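Local atomic coordinates of putative sugar ABC transporter (Yersinia enterocolitica subsp. enterocolitica 8081, PDB entry 5ULB), a protein that probably serves as the periplasmic solute-binding component of an ABC importer, recognising methylthioribose-like sugars in a cleft between its two lobes. Residues K233-I239 with P253-A259; S131-L135 with D207-G211; E280-Y286 with D322-W327. The contacts are given in a common frame with arbitrary orientation. Numbering follows the deposited sequence.

Interaction 1: residues K233-I239 with P253-A259; sequences KLYSIDI and PWKVSVA
Apolar contact between strands 233-237 and 254-259 lies on two faces of one sheet. On the face bearing Y235, I237, V256 and V258, Y235 (chi1 m) brings CD2 to 3.6 Å from V256 CG1, and K255 CB sits over its ring. Helix 124-138 packs on this face, with L135 on Y235, S131 on I237 and L127 on V258. On the other face, which carries L234, S236, W254 and S257, L234 CD1 is 4.3 Å from both P253 CG and W254 CE3. Further on, I239 CG2 meets A259 CB at 3.8 Å. The strands are extended and parallel, 4.6 Å apart at closest approach, their directions differing by 10°. They are the two strands of a beta-alpha-beta unit in the periplasmic binding protein fold, connected through helix 241-248. L234 pairs with W254, S236 with S257 and I237 with V258. Between the first two pairs, both K255 and V256 lie opposite Y235; K255, with phi/psi -84/-33, makes a beta bulge. The backbone ladder runs L234 N to P253 O, K255 N to L234 O, S236 N to V256 O, V258 N to S236 O and D238 N to V258 O, each 2.9 Å. S257 OG donates to D238 O at 3.1 Å and accepts from W254 NE1 at 3.0 Å. S236 OG reaches I237 O at 2.9 Å and also bonds T217. Beyond the strand, D238 takes a positive phi of 85°; OD2 accepts from D214 N, while OD1 faces the bound sugar.

Interaction 2: residues S131-L135 with D207-G211; sequences SFGQL and DAIWG
Helix 124-138 packs against one face of the parallel strands of an alpha/beta lobe of the periplasmic binding protein fold, and here its S131-L135 part meets strand 208-211. The segment axes approach to 9.1 Å and run nearly antiparallel, at 172°. The helical backbone (F132 -63/-37) faces an extended one (W210 -107/116), with F132 nearest W210 (CA-CA 6.4 Å) and L135 nearest A208 (7.4 Å). On the strand, A208 and W210 point their CA-to-CB bonds toward the helix and I209 away, so a small and a large bump adjoin. L135, with chi1 and chi2 both t, fills the low ground beside the small one: its CD1 lies 3.7 Å from A208 CB and 4.3 Å from W210 CB. The indole (chi1 t, chi2 47°) projects toward the helix, and F132 CB rests over its five-membered ring in a CH-pi contact, 3.8 Å from the centroid and 12° off the normal. The F132 ring (chi1 t) meets that ring obliquely, centroids 5.3 Å apart and planes at 54°, with F132 CD1 3.8 Å from W210 CG. Y163 of helix 154-169 adjoins both rings. S131 (chi1 p), whose OG also bonds L127 O, meets the indole edge: W210 NE1 donates to S131 OG at 2.9 Å, with an angle of 158°.

Interaction 3: residues E280-Y286 with D322-W327; sequences EETPASY and DFNSPW
This contact lies on the flank of the lobe that contains strand 118-122, where the chain running from helix 262-278 into strand 285-294 meets the stretch leading to the C-terminal helix. Y286 and F323 form a T-shaped pair: the F323 edge meets the Y286 face, with centroids 4.9 Å apart, planes at 74° and Y286 CD1 3.5 Å from F323 CE2. P283 CD packs 3.6 Å from F323 CE1. F323 has left-handed backbone angles (67/19), and N324 centres an inverse gamma turn, spanned by a weak 3.2 Å bond from S325 N to F323 O. The joined pieces belong to the periplasmic binding protein fold: Y286 lies in a strand hydrogen-bonded to 118-122, and L272 of helix 262-278 touches F323. Polar bonds form at both ends. Y286 OH (chi1 t) donates to D322 OD2 at 2.5 Å. The E280 carboxylate, on an m,t side chain, receives S325 OG at OE1 (2.8 Å) and W327 NE1 at OE2 (2.7 Å); K275 also forms a salt bridge with OE1.

Interactions 1 and 2 adjoin, with centres 8 Å apart, because strands 233-237 and 208-211 are sheet neighbours: probable hydrogen bonds link Y235 O to G211 N at 2.8 Å and K233 O to I209 N at 2.9 Å. Interaction 3 lies on the opposite side of the chain's centre, 31 Å from interaction 1 and 35 Å from interaction 2 between centres, without touching either. The selenium-bearing ribofuranose, bound as alpha and beta anomers, is reached by interaction 1 alone, through the D238 side chain at about 3 Å. In the others, the W210 side chain of interaction 2 lies about 10 Å from the sugar and the Y286 side chain of interaction 3 about 13 Å, and neither belongs to the pocket.

Interaction 1: residues K233-I239 with P253-A259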
ATOM      1  N   LYS A 233     -11.620  -4.447 -20.006  1.00 11.07           N
ATOM      2  CA  LYS A 233     -11.813  -4.747 -18.605  1.00 11.33           C
ATOM      3  C   LYS A 233     -10.586  -4.446 -17.749  1.00 11.12           C
ATOM      4  O   LYS A 233      -9.469  -4.672 -18.195  1.00 11.65           O
ATOM      5  CB  LYS A 233     -12.258  -6.218 -18.463  1.00 14.64           C
ATOM      6  CG  LYS A 233     -13.595  -6.486 -19.181  1.00 16.54           C
ATOM      7  CD  LYS A 233     -14.695  -5.401 -18.951  1.00 26.83           C
ATOM      8  CE  LYS A 233     -15.985  -5.638 -19.750  1.00 38.18           C
ATOM      9  NZ  LYS A 233     -16.886  -4.396 -19.921  1.00 40.74           N
ATOM     10  N   LEU A 234     -10.828  -3.939 -16.548  1.00 10.24           N
ATOM     11  CA  LEU A 234      -9.776  -3.531 -15.651  1.00 10.71           C
ATOM     12  C   LEU A 234      -9.637  -4.467 -14.418  1.00  9.56           C
ATOM     13  O   LEU A 234     -10.668  -4.804 -13.807  1.00 11.01           O
ATOM     14  CB  LEU A 234      -9.972  -2.135 -15.012  1.00 15.11           C
ATOM     15  CG  LEU A 234     -10.052  -0.972 -15.842  1.00 16.49           C
ATOM     16  CD1 LEU A 234     -10.494   0.276 -15.060  1.00 16.59           C
ATOM     17  CD2 LEU A 234      -8.679  -0.742 -16.483  1.00 22.13           C
ATOM     18  N   TYR A 235      -8.404  -4.824 -14.102  1.00  9.32           N
ATOM     19  CA  TYR A 235      -8.082  -5.704 -12.967  1.00  9.21           C
ATOM     20  C   TYR A 235      -7.014  -4.978 -12.193  1.00  8.64           C
ATOM     21  O   TYR A 235      -5.969  -4.671 -12.730  1.00 11.91           O
ATOM     22  CB  TYR A 235      -7.558  -7.031 -13.528  1.00 10.71           C
ATOM     23  CG  TYR A 235      -8.571  -7.788 -14.360  1.00 10.41           C
ATOM     24  CD1 TYR A 235      -8.818  -7.428 -15.661  1.00 10.99           C
ATOM     25  CD2 TYR A 235      -9.363  -8.791 -13.818  1.00 11.11           C
ATOM     26  CE1 TYR A 235      -9.801  -8.068 -16.406  1.00 14.10           C
ATOM     27  CE2 TYR A 235     -10.338  -9.424 -14.536  1.00 13.33           C
ATOM     28  CZ  TYR A 235     -10.523  -9.068 -15.834  1.00 14.74           C
ATOM     29  OH  TYR A 235     -11.515  -9.653 -16.571  1.00 19.03           O
ATOM     30  N   SER A 236      -7.272  -4.746 -10.879  1.00  9.06           N
ATOM     31  CA  SER A 236      -6.368  -3.932 -10.070  1.00  8.84           C
ATOM     32  C   SER A 236      -5.914  -4.585  -8.802  1.00  9.54           C
ATOM     33  O   SER A 236      -6.585  -5.398  -8.181  1.00  9.77           O
ATOM     34  CB  SER A 236      -7.131  -2.587  -9.748  1.00 10.51           C
ATOM     35  OG  SER A 236      -6.248  -1.550  -9.316  1.00 11.48           O
ATOM     36  N   ILE A 237      -4.809  -4.025  -8.327  1.00  8.70           N
ATOM     37  CA  ILE A 237      -4.320  -4.126  -6.951  1.00  8.75           C
ATOM     38  C   ILE A 237      -4.703  -2.828  -6.217  1.00  8.62           C
ATOM     39  O   ILE A 237      -4.787  -1.741  -6.869  1.00 10.45           O
ATOM     40  CB  ILE A 237      -2.818  -4.389  -6.971  1.00  8.74           C
ATOM     41  CG1 ILE A 237      -2.548  -5.798  -7.600  1.00  9.78           C
ATOM     42  CG2 ILE A 237      -2.198  -4.313  -5.587  1.00 10.19           C
ATOM     43  CD1 ILE A 237      -1.136  -6.138  -7.869  1.00 10.74           C
ATOM     44  N   ASP A 238      -4.945  -2.945  -4.956  1.00  8.98           N
ATOM     45  CA  ASP A 238      -5.292  -1.873  -4.030  1.00  9.24           C
ATOM     46  C   ASP A 238      -6.767  -1.501  -3.977  1.00  9.56           C
ATOM     47  O   ASP A 238      -7.480  -1.808  -4.920  1.00 12.00           O
ATOM     48  CB  ASP A 238      -4.472  -0.581  -4.166  1.00  9.63           C
ATOM     49  CG  ASP A 238      -3.000  -0.756  -4.187  1.00  9.51           C
ATOM     50  OD1 ASP A 238      -2.460  -1.534  -3.329  1.00 11.00           O
ATOM     51  OD2 ASP A 238      -2.328  -0.080  -5.051  1.00 11.69           O
ATOM     52  N   ILE A 239      -7.185  -0.823  -2.918  1.00  9.53           N
ATOM     53  CA  ILE A 239      -8.536  -0.329  -2.846  1.00  9.92           C
ATOM     54  C   ILE A 239      -8.545   0.997  -2.134  1.00 10.58           C
ATOM     55  O   ILE A 239      -7.659   1.347  -1.364  1.00 11.46           O
ATOM     56  CB  ILE A 239      -9.474  -1.320  -2.043  1.00 11.61           C
ATOM     57  CG1 ILE A 239     -10.943  -1.139  -2.305  1.00 13.30           C
ATOM     58  CG2 ILE A 239      -9.148  -1.350  -0.564  1.00 13.65           C
ATOM     59  CD1 ILE A 239     -11.334  -1.403  -3.741  1.00 14.18           C
ATOM     60  N   PRO A 253     -15.996  -0.774 -16.154  1.00 14.19           N
ATOM     61  CA  PRO A 253     -15.142  -1.907 -16.522  1.00 16.30           C
ATOM     62  C   PRO A 253     -14.256  -2.402 -15.369  1.00 14.65           C
ATOM     63  O   PRO A 253     -13.428  -3.253 -15.591  1.00 15.13           O
ATOM     64  CB  PRO A 253     -14.275  -1.348 -17.610  1.00 20.77           C
ATOM     65  CG  PRO A 253     -14.166   0.023 -17.363  1.00 21.47           C
ATOM     66  CD  PRO A 253     -15.414   0.449 -16.708  1.00 17.10           C
ATOM     67  N   TRP A 254     -14.419  -1.888 -14.152  1.00 12.88           N
ATOM     68  CA  TRP A 254     -13.485  -2.208 -13.049  1.00 13.29           C
ATOM     69  C   TRP A 254     -13.951  -3.505 -12.360  1.00 12.22           C
ATOM     70  O   TRP A 254     -14.834  -3.482 -11.522  1.00 12.80           O
ATOM     71  CB  TRP A 254     -13.439  -1.034 -12.051  1.00 13.50           C
ATOM     72  CG  TRP A 254     -12.327  -1.126 -11.020  1.00 13.82           C
ATOM     73  CD1 TRP A 254     -11.874  -2.224 -10.301  1.00 16.09           C
ATOM     74  CD2 TRP A 254     -11.449  -0.083 -10.604  1.00 11.06           C
ATOM     75  NE1 TRP A 254     -10.861  -1.880  -9.498  1.00 14.70           N
ATOM     76  CE2 TRP A 254     -10.565  -0.582  -9.654  1.00 11.08           C
ATOM     77  CE3 TRP A 254     -11.353   1.293 -10.939  1.00 12.42           C
ATOM     78  CZ2 TRP A 254      -9.578   0.203  -9.047  1.00 11.35           C
ATOM     79  CZ3 TRP A 254     -10.361   2.037 -10.390  1.00 13.15           C
ATOM     80  CH2 TRP A 254      -9.524   1.490  -9.462  1.00 13.27           C
ATOM     81  N   LYS A 255     -13.354  -4.630 -12.756  1.00 11.48           N
ATOM     82  CA  LYS A 255     -13.846  -5.947 -12.397  1.00 12.12           C
ATOM     83  C   LYS A 255     -13.408  -6.469 -11.030  1.00 11.79           C
ATOM     84  O   LYS A 255     -14.185  -7.190 -10.399  1.00 13.49           O
ATOM     85  CB  LYS A 255     -13.405  -6.969 -13.456  1.00 14.27           C
ATOM     86  CG  LYS A 255     -13.846  -6.784 -14.793  1.00 17.88           C
ATOM     87  CD  LYS A 255     -15.269  -6.360 -14.892  1.00 28.58           C
ATOM     88  CE  LYS A 255     -16.050  -7.537 -14.931  1.00 39.28           C
ATOM     89  NZ  LYS A 255     -16.523  -7.536 -16.394  1.00 62.41           N
ATOM     90  N   VAL A 256     -12.211  -6.111 -10.597  1.00 11.61           N
ATOM     91  CA  VAL A 256     -11.688  -6.677  -9.353  1.00 11.22           C
ATOM     92  C   VAL A 256     -10.636  -5.736  -8.823  1.00  9.36           C
ATOM     93  O   VAL A 256      -9.885  -5.124  -9.587  1.00 10.65           O
ATOM     94  CB  VAL A 256     -11.160  -8.028  -9.496  1.00 15.20           C
ATOM     95  CG1 VAL A 256      -9.864  -8.148 -10.279  1.00 17.04           C
ATOM     96  CG2 VAL A 256     -10.917  -8.783  -8.178  1.00 15.98           C
ATOM     97  N   SER A 257     -10.547  -5.706  -7.478  1.00 10.46           N
ATOM     98  CA  SER A 257      -9.424  -5.105  -6.771  1.00 10.04           C
ATOM     99  C   SER A 257      -8.972  -6.180  -5.776  1.00 10.48           C
ATOM    100  O   SER A 257      -9.796  -6.699  -5.005  1.00 12.32           O
ATOM    101  CB  SER A 257      -9.779  -3.873  -5.966  1.00 11.96           C
ATOM    102  OG  SER A 257      -9.790  -2.697  -6.809  1.00 15.86           O
ATOM    103  N   VAL A 258      -7.679  -6.421  -5.693  1.00  8.32           N
ATOM    104  CA  VAL A 258      -7.088  -7.330  -4.722  1.00  8.70           C
ATOM    105  C   VAL A 258      -6.254  -6.432  -3.776  1.00  7.56           C
ATOM    106  O   VAL A 258      -5.387  -5.724  -4.307  1.00  9.88           O
ATOM    107  CB  VAL A 258      -6.255  -8.424  -5.397  1.00  9.62           C
ATOM    108  CG1 VAL A 258      -5.763  -9.370  -4.331  1.00 10.77           C
ATOM    109  CG2 VAL A 258      -7.093  -9.174  -6.409  1.00 10.89           C
ATOM    110  N   ALA A 259      -6.576  -6.487  -2.485  1.00  8.47           N
ATOM    111  CA  ALA A 259      -6.058  -5.374  -1.647  1.00  9.53           C
ATOM    112  C   ALA A 259      -5.953  -5.721  -0.180  1.00 10.23           C
ATOM    113  O   ALA A 259      -6.639  -6.604   0.312  1.00 11.97           O
ATOM    114  CB  ALA A 259      -7.005  -4.185  -1.801  1.00 10.45           C
TER

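Interaction 2: residues S131-L135 with D207-G211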
ATOM      1  N   SER A 131      -5.159 -10.994  -9.022  1.00 10.84           N
ATOM      2  CA  SER A 131      -5.661  -9.899  -9.890  1.00  9.71           C
ATOM      3  C   SER A 131      -5.414 -10.226 -11.350  1.00 11.14           C
ATOM      4  O   SER A 131      -6.355 -10.378 -12.158  1.00 11.48           O
ATOM      5  CB  SER A 131      -5.030  -8.541  -9.490  1.00 10.83           C
ATOM      6  OG  SER A 131      -3.642  -8.534  -9.581  1.00 10.17           O
ATOM      7  N   PHE A 132      -4.151 -10.383 -11.693  1.00 11.12           N
ATOM      8  CA  PHE A 132      -3.784 -10.809 -13.008  1.00 10.62           C
ATOM      9  C   PHE A 132      -4.296 -12.216 -13.340  1.00 11.06           C
ATOM     10  O   PHE A 132      -4.686 -12.507 -14.466  1.00 11.80           O
ATOM     11  CB  PHE A 132      -2.261 -10.683 -13.273  1.00 12.14           C
ATOM     12  CG  PHE A 132      -1.868 -10.892 -14.700  1.00 12.33           C
ATOM     13  CD1 PHE A 132      -2.221  -9.972 -15.640  1.00 16.15           C
ATOM     14  CD2 PHE A 132      -1.148 -12.028 -15.096  1.00 17.74           C
ATOM     15  CE1 PHE A 132      -1.888 -10.141 -16.906  1.00 19.75           C
ATOM     16  CE2 PHE A 132      -0.836 -12.208 -16.423  1.00 22.02           C
ATOM     17  CZ  PHE A 132      -1.242 -11.260 -17.322  1.00 18.28           C
ATOM     18  N   GLY A 133      -4.288 -13.089 -12.346  1.00 11.97           N
ATOM     19  CA  GLY A 133      -4.851 -14.397 -12.586  1.00 12.92           C
ATOM     20  C   GLY A 133      -6.290 -14.381 -12.909  1.00 12.32           C
ATOM     21  O   GLY A 133      -6.786 -15.210 -13.674  1.00 13.23           O
ATOM     22  N   GLN A 134      -7.085 -13.442 -12.347  1.00 12.64           N
ATOM     23  CA  GLN A 134      -8.506 -13.304 -12.733  1.00 13.09           C
ATOM     24  C   GLN A 134      -8.616 -12.887 -14.139  1.00 12.88           C
ATOM     25  O   GLN A 134      -9.544 -13.348 -14.823  1.00 13.40           O
ATOM     26  CB  GLN A 134      -9.236 -12.363 -11.812  1.00 12.95           C
ATOM     27  CG  GLN A 134     -10.752 -12.477 -11.937  1.00 16.11           C
ATOM     28  CD  GLN A 134     -11.338 -13.816 -11.496  1.00 20.58           C
ATOM     29  OE1 GLN A 134     -10.933 -14.342 -10.393  1.00 25.76           O
ATOM     30  NE2 GLN A 134     -12.108 -14.397 -12.335  1.00 24.44           N
ATOM     31  N   LEU A 135      -7.739 -12.028 -14.607  1.00 11.08           N
ATOM     32  CA  LEU A 135      -7.713 -11.623 -16.008  1.00 12.01           C
ATOM     33  C   LEU A 135      -7.531 -12.864 -16.911  1.00 13.50           C
ATOM     34  O   LEU A 135      -8.184 -13.148 -17.897  1.00 14.08           O
ATOM     35  CB  LEU A 135      -6.663 -10.535 -16.215  1.00 12.06           C
ATOM     36  CG  LEU A 135      -6.535  -9.840 -17.578  1.00 12.71           C
ATOM     37  CD1 LEU A 135      -5.637  -8.630 -17.396  1.00 12.57           C
ATOM     38  CD2 LEU A 135      -5.942 -10.726 -18.622  1.00 13.67           C
ATOM     39  N   ASP A 207      -7.884  -6.089 -24.965  1.00 10.90           N
ATOM     40  CA  ASP A 207      -8.900  -6.794 -24.173  1.00 12.32           C
ATOM     41  C   ASP A 207      -9.005  -6.375 -22.719  1.00 11.05           C
ATOM     42  O   ASP A 207     -10.116  -6.325 -22.148  1.00 11.45           O
ATOM     43  CB  ASP A 207      -8.601  -8.313 -24.236  1.00 13.57           C
ATOM     44  CG  ASP A 207      -8.659  -8.840 -25.662  1.00 14.68           C
ATOM     45  OD1 ASP A 207      -9.723  -8.633 -26.248  1.00 20.75           O
ATOM     46  OD2 ASP A 207      -7.621  -9.312 -26.198  1.00 17.15           O
ATOM     47  N   ALA A 208      -7.836  -6.079 -22.075  1.00 10.67           N
ATOM     48  CA  ALA A 208      -7.848  -5.847 -20.674  1.00  9.68           C
ATOM     49  C   ALA A 208      -6.646  -4.999 -20.291  1.00  9.29           C
ATOM     50  O   ALA A 208      -5.651  -4.946 -21.003  1.00 10.12           O
ATOM     51  CB  ALA A 208      -7.891  -7.192 -19.895  1.00 11.36           C
ATOM     52  N   ILE A 209      -6.752  -4.428 -19.071  1.00  8.95           N
ATOM     53  CA  ILE A 209      -5.671  -3.672 -18.452  1.00  8.88           C
ATOM     54  C   ILE A 209      -5.428  -4.197 -17.044  1.00  9.29           C
ATOM     55  O   ILE A 209      -6.394  -4.351 -16.283  1.00 10.18           O
ATOM     56  CB  ILE A 209      -5.972  -2.143 -18.482  1.00 10.16           C
ATOM     57  CG1 ILE A 209      -6.154  -1.669 -19.888  1.00 11.21           C
ATOM     58  CG2 ILE A 209      -4.951  -1.369 -17.693  1.00 11.02           C
ATOM     59  CD1 ILE A 209      -6.585  -0.218 -20.012  1.00 12.66           C
ATOM     60  N   TRP A 210      -4.157  -4.441 -16.732  1.00  9.21           N
ATOM     61  CA  TRP A 210      -3.785  -4.822 -15.356  1.00  9.24           C
ATOM     62  C   TRP A 210      -3.095  -3.656 -14.700  1.00  9.19           C
ATOM     63  O   TRP A 210      -2.014  -3.245 -15.130  1.00 10.27           O
ATOM     64  CB  TRP A 210      -2.870  -6.019 -15.373  1.00 10.78           C
ATOM     65  CG  TRP A 210      -2.422  -6.520 -14.020  1.00 10.28           C
ATOM     66  CD1 TRP A 210      -3.244  -6.726 -12.939  1.00 10.67           C
ATOM     67  CD2 TRP A 210      -1.099  -6.752 -13.586  1.00  9.15           C
ATOM     68  NE1 TRP A 210      -2.500  -7.145 -11.876  1.00 10.60           N
ATOM     69  CE2 TRP A 210      -1.194  -7.158 -12.253  1.00  9.80           C
ATOM     70  CE3 TRP A 210       0.150  -6.716 -14.175  1.00  9.78           C
ATOM     71  CZ2 TRP A 210      -0.059  -7.515 -11.487  1.00 10.53           C
ATOM     72  CZ3 TRP A 210       1.218  -7.056 -13.459  1.00 11.00           C
ATOM     73  CH2 TRP A 210       1.109  -7.437 -12.110  1.00  9.82           C
ATOM     74  N   GLY A 211      -3.767  -3.135 -13.633  1.00  8.55           N
ATOM     75  CA  GLY A 211      -3.178  -2.020 -12.918  1.00  9.70           C
ATOM     76  C   GLY A 211      -2.572  -2.490 -11.599  1.00 10.56           C
ATOM     77  O   GLY A 211      -3.243  -3.020 -10.718  1.00 10.60           O
TER

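Interaction 3: residues E280-Y286 with D322-W327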
ATOM      1  N   GLU A 280       9.687  -5.030  23.832  1.00 15.30           N
ATOM      2  CA  GLU A 280       9.009  -6.306  23.545  1.00 14.68           C
ATOM      3  C   GLU A 280       9.497  -6.894  22.242  1.00 15.01           C
ATOM      4  O   GLU A 280       9.771  -6.145  21.288  1.00 18.17           O
ATOM      5  CB  GLU A 280       7.497  -6.117  23.525  1.00 17.14           C
ATOM      6  CG  GLU A 280       6.874  -5.791  24.847  1.00 17.98           C
ATOM      7  CD  GLU A 280       5.361  -5.671  24.818  1.00 20.04           C
ATOM      8  OE1 GLU A 280       4.684  -5.650  23.721  1.00 25.05           O
ATOM      9  OE2 GLU A 280       4.790  -5.731  25.884  1.00 27.41           O
ATOM     10  N   GLU A 281       9.608  -8.217  22.179  1.00 16.74           N
ATOM     11  CA  GLU A 281      10.068  -8.883  20.971  1.00 15.58           C
ATOM     12  C   GLU A 281       9.211  -8.558  19.782  1.00 14.51           C
ATOM     13  O   GLU A 281       7.969  -8.554  19.920  1.00 16.91           O
ATOM     14  CB  GLU A 281      10.099 -10.394  21.214  1.00 17.71           C
ATOM     15  CG  GLU A 281      10.520 -11.227  20.018  1.00 19.55           C
ATOM     16  CD  GLU A 281      10.466 -12.738  20.273  1.00 24.72           C
ATOM     17  OE1 GLU A 281       9.948 -13.151  21.364  1.00 24.53           O
ATOM     18  OE2 GLU A 281      10.989 -13.444  19.409  1.00 29.46           O
ATOM     19  N   THR A 282       9.829  -8.325  18.647  1.00 13.56           N
ATOM     20  CA  THR A 282       9.173  -8.142  17.354  1.00 13.18           C
ATOM     21  C   THR A 282       9.927  -8.920  16.288  1.00 14.61           C
ATOM     22  O   THR A 282      11.093  -9.161  16.407  1.00 15.41           O
ATOM     23  CB  THR A 282       9.164  -6.628  16.966  1.00 12.79           C
ATOM     24  OG1 THR A 282      10.475  -6.084  17.008  1.00 13.33           O
ATOM     25  CG2 THR A 282       8.154  -5.852  17.827  1.00 14.37           C
ATOM     26  N   PRO A 283       9.215  -9.426  15.280  1.00 13.56           N
ATOM     27  CA  PRO A 283       9.811 -10.322  14.321  1.00 14.29           C
ATOM     28  C   PRO A 283      10.665  -9.589  13.323  1.00 14.03           C
ATOM     29  O   PRO A 283      10.522  -8.365  13.111  1.00 14.40           O
ATOM     30  CB  PRO A 283       8.610 -10.922  13.621  1.00 15.78           C
ATOM     31  CG  PRO A 283       7.548  -9.901  13.726  1.00 15.64           C
ATOM     32  CD  PRO A 283       7.787  -9.233  15.057  1.00 15.20           C
ATOM     33  N   ALA A 284      11.522 -10.281  12.619  1.00 13.96           N
ATOM     34  CA  ALA A 284      12.334  -9.731  11.560  1.00 13.58           C
ATOM     35  C   ALA A 284      11.502  -9.283  10.342  1.00 14.42           C
ATOM     36  O   ALA A 284      11.831  -8.277   9.692  1.00 13.29           O
ATOM     37  CB  ALA A 284      13.366 -10.774  11.107  1.00 15.14           C
ATOM     38  N   SER A 285      10.401 -10.000  10.114  1.00 13.77           N
ATOM     39  CA  SER A 285       9.600  -9.790   8.925  0.56 13.19           C
ATOM     40  C   SER A 285       8.128  -9.999   9.283  1.00 11.99           C
ATOM     41  O   SER A 285       7.787 -10.836  10.119  1.00 14.45           O
ATOM     42  CB  SER A 285      10.049 -10.721   7.743  0.56 15.47           C
ATOM     43  OG  SER A 285       9.345 -10.496   6.527  0.56 19.86           O
ATOM     44  N   TYR A 286       7.272  -9.353   8.511  1.00 12.29           N
ATOM     45  CA  TYR A 286       5.858  -9.575   8.638  1.00 11.98           C
ATOM     46  C   TYR A 286       5.169  -9.273   7.281  1.00 10.96           C
ATOM     47  O   TYR A 286       5.470  -8.278   6.608  1.00 12.82           O
ATOM     48  CB  TYR A 286       5.217  -8.640   9.720  1.00 12.99           C
ATOM     49  CG  TYR A 286       3.755  -8.750   9.919  1.00 13.11           C
ATOM     50  CD1 TYR A 286       3.195  -9.850  10.587  1.00 14.79           C
ATOM     51  CD2 TYR A 286       2.825  -7.869   9.318  1.00 13.53           C
ATOM     52  CE1 TYR A 286       1.865  -9.998  10.764  1.00 16.09           C
ATOM     53  CE2 TYR A 286       1.519  -8.074   9.489  1.00 16.04           C
ATOM     54  CZ  TYR A 286       1.023  -9.092  10.242  1.00 15.49           C
ATOM     55  OH  TYR A 286      -0.319  -9.216  10.388  1.00 21.54           O
ATOM     56  N   ASP A 322      -2.744  -8.865  15.273  1.00 18.81           N
ATOM     57  CA  ASP A 322      -1.304  -9.000  15.307  1.00 18.45           C
ATOM     58  C   ASP A 322      -0.637  -7.763  15.917  1.00 18.00           C
ATOM     59  O   ASP A 322      -0.938  -6.590  15.587  1.00 18.12           O
ATOM     60  CB  ASP A 322      -0.730  -9.294  13.931  1.00 19.63           C
ATOM     61  CG  ASP A 322      -1.125 -10.670  13.373  1.00 21.17           C
ATOM     62  OD1 ASP A 322      -1.549 -11.512  14.183  1.00 33.34           O
ATOM     63  OD2 ASP A 322      -1.052 -10.836  12.163  1.00 21.55           O
ATOM     64  N   PHE A 323       0.223  -8.024  16.887  1.00 17.16           N
ATOM     65  CA  PHE A 323       0.944  -6.996  17.590  1.00 15.93           C
ATOM     66  C   PHE A 323       0.141  -6.046  18.483  1.00 17.13           C
ATOM     67  O   PHE A 323       0.654  -5.016  18.895  1.00 18.18           O
ATOM     68  CB  PHE A 323       1.929  -6.196  16.660  1.00 16.00           C
ATOM     69  CG  PHE A 323       2.608  -7.072  15.652  1.00 14.97           C
ATOM     70  CD1 PHE A 323       3.524  -7.989  16.124  1.00 15.30           C
ATOM     71  CD2 PHE A 323       2.356  -7.027  14.312  1.00 15.03           C
ATOM     72  CE1 PHE A 323       4.170  -8.875  15.276  1.00 17.95           C
ATOM     73  CE2 PHE A 323       2.994  -7.886  13.435  1.00 15.45           C
ATOM     74  CZ  PHE A 323       3.886  -8.852  13.918  1.00 15.81           C
ATOM     75  N   ASN A 324      -1.064  -6.492  18.830  1.00 16.24           N
ATOM     76  CA  ASN A 324      -1.945  -5.714  19.693  1.00 18.60           C
ATOM     77  C   ASN A 324      -1.675  -6.034  21.155  1.00 18.27           C
ATOM     78  O   ASN A 324      -2.356  -6.815  21.758  1.00 25.84           O
ATOM     79  CB  ASN A 324      -3.402  -5.960  19.338  1.00 22.53           C
ATOM     80  CG  ASN A 324      -4.213  -4.775  19.460  1.00 42.54           C
ATOM     81  OD1 ASN A 324      -5.301  -4.862  19.961  1.00 64.05           O
ATOM     82  ND2 ASN A 324      -3.705  -3.656  19.036  1.00 42.33           N
ATOM     83  N   SER A 325      -0.666  -5.427  21.769  1.00 18.23           N
ATOM     84  CA  SER A 325      -0.351  -5.683  23.121  1.00 16.67           C
ATOM     85  C   SER A 325      -1.482  -5.232  24.068  1.00 17.19           C
ATOM     86  O   SER A 325      -2.189  -4.238  23.792  1.00 18.50           O
ATOM     87  CB  SER A 325       0.922  -4.890  23.464  1.00 20.06           C
ATOM     88  OG  SER A 325       2.033  -5.366  22.764  1.00 24.71           O
ATOM     89  N   PRO A 326      -1.637  -5.952  25.191  1.00 16.84           N
ATOM     90  CA  PRO A 326      -2.728  -5.598  26.072  1.00 15.71           C
ATOM     91  C   PRO A 326      -2.647  -4.219  26.688  1.00 15.54           C
ATOM     92  O   PRO A 326      -3.650  -3.586  26.990  1.00 20.46           O
ATOM     93  CB  PRO A 326      -2.672  -6.627  27.168  1.00 20.98           C
ATOM     94  CG  PRO A 326      -1.590  -7.565  26.826  1.00 25.12           C
ATOM     95  CD  PRO A 326      -0.990  -7.215  25.582  1.00 19.45           C
ATOM     96  N   TRP A 327      -1.439  -3.694  26.852  1.00 14.69           N
ATOM     97  CA  TRP A 327      -1.251  -2.339  27.402  1.00 15.92           C
ATOM     98  C   TRP A 327      -1.626  -1.277  26.381  1.00 14.71           C
ATOM     99  O   TRP A 327      -1.637  -0.093  26.737  1.00 17.19           O
ATOM    100  CB  TRP A 327       0.182  -2.115  27.961  1.00 17.88           C
ATOM    101  CG  TRP A 327       1.261  -2.518  27.110  1.00 17.30           C
ATOM    102  CD1 TRP A 327       1.862  -3.757  27.119  1.00 18.34           C
ATOM    103  CD2 TRP A 327       1.931  -1.795  26.063  1.00 15.54           C
ATOM    104  NE1 TRP A 327       2.804  -3.889  26.136  1.00 18.27           N
ATOM    105  CE2 TRP A 327       2.913  -2.681  25.498  1.00 17.68           C
ATOM    106  CE3 TRP A 327       1.820  -0.495  25.580  1.00 18.04           C
ATOM    107  CZ2 TRP A 327       3.786  -2.300  24.528  1.00 20.83           C
ATOM    108  CZ3 TRP A 327       2.701  -0.072  24.557  1.00 20.34           C
ATOM    109  CH2 TRP A 327       3.689  -0.963  24.054  1.00 18.10           C
TER